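Local structure of protein osa (Shigella flexneri, 4O7K) at residues V36-A39 with V43-R46; A59-Q64 with P117-D122. The protein suppresses the oncogenicity of Agrobacterium tumefaciens and belongs to the plasmid fertility inhibition factors of the ParB/Srx superfamily. The protein carries 1 engineered substitution. One frame throughout, in Å; residues are numbered along the deposited sequence.

Contact 1: residues V36-A39 with V43-R46; sequences VPNA and VVWR
V36 and V44 are joined through their backbones at the point where the antiparallel pairing of strands 34-35 and 44-47 gives out. V36 N donates to V44 O over 3.0 Å in a nearly straight bond (170° at the hydrogen). The return link is made by water: one molecule donates to V36 O and accepts from V44 N, each at 2.9 Å, and so bridges a ladder that has begun to splay.

The polar bonds of N38 stay on the loop side. Its ND2 turns back along its own segment to V36 O (3.2 Å), which lies close to the amide plane, and it also donates to E42 O further round the hairpin.

Packing across the contact involves both N38 and V36. Chi1 of N38 (56°) carries the amide to V44, and chi2 near 90° turns its flat side to the methyl CG2, 3.5 Å from N38 CG. The hydrocarbon contacts are made by V36: its CG2 meets V44 CG1 at 3.9 Å, while V36 CG1 rests 4.0 Å from R46 CB; the extended arginine then leads away to D54 and Q34.

V36 O thus receives two donors, water and amide. The two ND2 bonds, to V36 O and E42 O, should fix the turn of the N38 amide and hold the two ends of the loop together, while the backbone bond and the water tie V36 to strand 44-47.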
# COMPACT_ATOMS: atom_id res chain seq x y z
N VAL A 36 7.34 11.94 10.70
CA VAL A 36 8.38 12.18 11.70
C VAL A 36 9.50 13.06 11.18
O VAL A 36 9.79 13.08 9.99
CB VAL A 36 9.01 10.86 12.20
CG1 VAL A 36 8.05 10.11 13.11
CG2 VAL A 36 9.48 9.99 11.04
N PRO A 37 10.13 13.81 12.10
CA PRO A 37 11.40 14.48 11.79
C PRO A 37 12.45 13.44 11.38
O PRO A 37 12.46 12.32 11.91
CB PRO A 37 11.78 15.15 13.11
CG PRO A 37 10.51 15.27 13.88
CD PRO A 37 9.68 14.08 13.48
N ASN A 38 13.33 13.81 10.45
CA ASN A 38 14.37 12.90 9.99
C ASN A 38 15.63 13.64 9.57
O ASN A 38 15.59 14.85 9.35
CB ASN A 38 13.84 12.03 8.84
CG ASN A 38 13.31 12.85 7.69
OD1 ASN A 38 14.03 13.17 6.75
ND2 ASN A 38 12.03 13.20 7.75
N ALA A 39 16.74 12.91 9.44
CA ALA A 39 18.04 13.50 9.15
C ALA A 39 18.15 14.06 7.73
O ALA A 39 19.07 14.80 7.41
CB ALA A 39 19.15 12.47 9.38
N VAL A 43 9.92 13.97 3.27
CA VAL A 43 8.79 13.48 4.04
C VAL A 43 9.04 12.02 4.39
O VAL A 43 9.27 11.19 3.50
CB VAL A 43 7.48 13.63 3.27
CG1 VAL A 43 6.33 13.03 4.08
CG2 VAL A 43 7.23 15.10 2.97
N VAL A 44 9.03 11.72 5.68
CA VAL A 44 9.24 10.36 6.16
C VAL A 44 8.15 9.97 7.14
O VAL A 44 7.77 10.76 8.01
CB VAL A 44 10.62 10.20 6.83
CG1 VAL A 44 10.74 8.83 7.49
CG2 VAL A 44 11.73 10.41 5.81
N TRP A 45 7.61 8.76 6.98
CA TRP A 45 6.69 8.22 7.97
C TRP A 45 7.30 7.08 8.75
O TRP A 45 8.05 6.27 8.21
CB TRP A 45 5.42 7.69 7.32
CG TRP A 45 4.58 8.66 6.60
CD1 TRP A 45 3.51 9.34 7.09
CD2 TRP A 45 4.68 9.01 5.22
NE1 TRP A 45 2.95 10.13 6.11
CE2 TRP A 45 3.65 9.93 4.95
CE3 TRP A 45 5.55 8.64 4.19
CZ2 TRP A 45 3.47 10.50 3.68
CZ3 TRP A 45 5.36 9.20 2.92
CH2 TRP A 45 4.33 10.12 2.69
N ARG A 46 6.96 7.02 10.04
CA ARG A 46 7.14 5.84 10.84
C ARG A 46 5.88 4.99 10.68
O ARG A 46 4.77 5.51 10.80
CB ARG A 46 7.38 6.20 12.31
CG ARG A 46 7.36 5.00 13.25
CD ARG A 46 7.37 5.38 14.74
NE ARG A 46 7.18 4.17 15.55
CZ ARG A 46 6.05 3.82 16.15
NH1 ARG A 46 4.98 4.61 16.11
NH2 ARG A 46 5.99 2.67 16.81
O HOH W 1 8.83 14.05 7.40

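Contact 2: residues A59-Q64 with P117-D122; sequences ASNAAQ and PVPLAD
P119 faces N61, and the two side chains cross at an angle. CB and CG of the pyrrolidine ring meet the amide oxygen, with P119 CG 3.4 Å and P119 CB 3.5 Å from N61 OD1. This is van der Waals contact between a carbonyl oxygen and ring methylenes, not a hydrogen bond. N61 reaches the proline because its CG stands anti to the carbonyl carbon (chi1 -68°). The backbone behind it is set by a type I beta turn from A59 to A62, closed by A62 N donating to A59 O at 3.0 Å.

At L120 the contact passes to water and then to hydrocarbon. A water accepts from N61 N at 3.0 Å and, more weakly, from L120 N at 3.5 Å, linking turn and strand where no direct hydrogen bond crosses. The leucine side chain turns to A59, its CD1 methyl 4.1 Å from A59 CB. This buried apolar touch contrasts with the more open N61-P119 end, where an isopropanol molecule, probably from the crystallisation liquor, is bound about 4 Å from the proline side chain.

The turn follows directly on strand 55-58, whose parallel neighbour in the sheet is strand 118-128. H109 of helix 103-112 packs on P119, and P119 O accepts a hydrogen bond from R142 of helix 140-148. L120 also packs on P155 and L157 of strand 153-158, while R183 of helix 179-189 grips the turn through A59 O and A62 O.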
# COMPACT_ATOMS: atom_id res chain seq x y z
N ALA A 59 8.60 9.75 0.79
CA ALA A 59 8.09 10.20 -0.50
C ALA A 59 9.18 10.92 -1.30
O ALA A 59 8.87 11.73 -2.18
CB ALA A 59 6.88 11.11 -0.32
N SER A 60 10.44 10.63 -1.00
CA SER A 60 11.55 11.36 -1.60
C SER A 60 11.60 11.18 -3.11
O SER A 60 12.09 12.06 -3.82
CB SER A 60 12.88 10.91 -0.97
OG SER A 60 13.19 9.58 -1.33
N ASN A 61 11.09 10.06 -3.60
CA ASN A 61 11.15 9.77 -5.02
C ASN A 61 9.93 10.31 -5.77
O ASN A 61 9.84 10.20 -6.99
CB ASN A 61 11.30 8.26 -5.26
CG ASN A 61 12.66 7.71 -4.79
OD1 ASN A 61 12.91 6.51 -4.90
ND2 ASN A 61 13.52 8.58 -4.28
N ALA A 62 8.99 10.91 -5.05
CA ALA A 62 7.77 11.44 -5.66
C ALA A 62 7.98 12.77 -6.40
O ALA A 62 8.83 13.58 -6.03
CB ALA A 62 6.69 11.61 -4.59
N ALA A 63 7.17 12.99 -7.44
CA ALA A 63 7.10 14.29 -8.10
C ALA A 63 6.22 15.23 -7.29
O ALA A 63 5.33 14.79 -6.56
CB ALA A 63 6.57 14.15 -9.53
N GLN A 64 6.46 16.53 -7.42
CA GLN A 64 5.62 17.55 -6.80
C GLN A 64 4.15 17.41 -7.21
O GLN A 64 3.23 17.79 -6.47
CB GLN A 64 6.13 18.95 -7.15
CG GLN A 64 7.45 19.31 -6.48
CD GLN A 64 7.28 19.63 -5.02
OE1 GLN A 64 7.36 18.75 -4.17
NE2 GLN A 64 7.03 20.90 -4.72
N PRO A 117 14.77 5.02 4.71
CA PRO A 117 13.35 4.69 4.54
C PRO A 117 13.06 4.16 3.14
O PRO A 117 13.69 4.59 2.17
CB PRO A 117 12.64 6.02 4.80
CG PRO A 117 13.68 7.07 4.62
CD PRO A 117 14.98 6.44 5.01
N VAL A 118 12.11 3.24 3.05
CA VAL A 118 11.69 2.68 1.77
C VAL A 118 10.78 3.65 1.00
O VAL A 118 9.78 4.10 1.54
CB VAL A 118 10.95 1.35 1.98
CG1 VAL A 118 10.48 0.76 0.63
CG2 VAL A 118 11.85 0.36 2.72
N PRO A 119 11.14 3.97 -0.25
CA PRO A 119 10.27 4.84 -1.07
C PRO A 119 8.89 4.23 -1.29
O PRO A 119 8.74 3.00 -1.33
CB PRO A 119 11.04 4.96 -2.39
CG PRO A 119 12.48 4.73 -1.99
CD PRO A 119 12.41 3.67 -0.93
N LEU A 120 7.88 5.09 -1.42
CA LEU A 120 6.51 4.65 -1.63
C LEU A 120 6.32 3.92 -2.96
O LEU A 120 7.04 4.17 -3.92
CB LEU A 120 5.56 5.84 -1.58
CG LEU A 120 5.55 6.63 -0.27
CD1 LEU A 120 4.49 7.72 -0.35
CD2 LEU A 120 5.29 5.68 0.88
N ALA A 121 5.34 3.04 -2.98
CA ALA A 121 4.83 2.44 -4.21
C ALA A 121 4.06 3.47 -5.03
O ALA A 121 3.41 4.36 -4.48
CB ALA A 121 3.95 1.26 -3.89
N ASP A 122 4.15 3.32 -6.35
CA ASP A 122 3.36 4.11 -7.30
C ASP A 122 2.26 3.24 -7.89
O ASP A 122 2.54 2.27 -8.60
CB ASP A 122 4.26 4.66 -8.40
CG ASP A 122 5.27 5.66 -7.88
OD1 ASP A 122 4.93 6.86 -7.80
OD2 ASP A 122 6.40 5.25 -7.54
O HOH W 2 9.11 7.99 -2.86

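In the fold
Both contacts belong to the same mixed sheet: contact 1 at its margin, where short strand 34-35 ends, and contact 2 further in, where the chain leaves strand 55-58 beside strand 118-128. Their centres are 13 Å apart, and contact 2 lies nearer the middle of the chain. In contact 1 V44 is buried, with V36, N38 and R46 partly exposed; in contact 2 A59 and L120 are buried while N61 is exposed. Both use a bridging water, but contact 1 adds a direct backbone bond, and the water of contact 2 is held weakly at L120 N. They meet physically: W45 CZ3 packs 3.7 Å from L120 CD1, and V43 O probably accepts a hydrogen bond from A59 N.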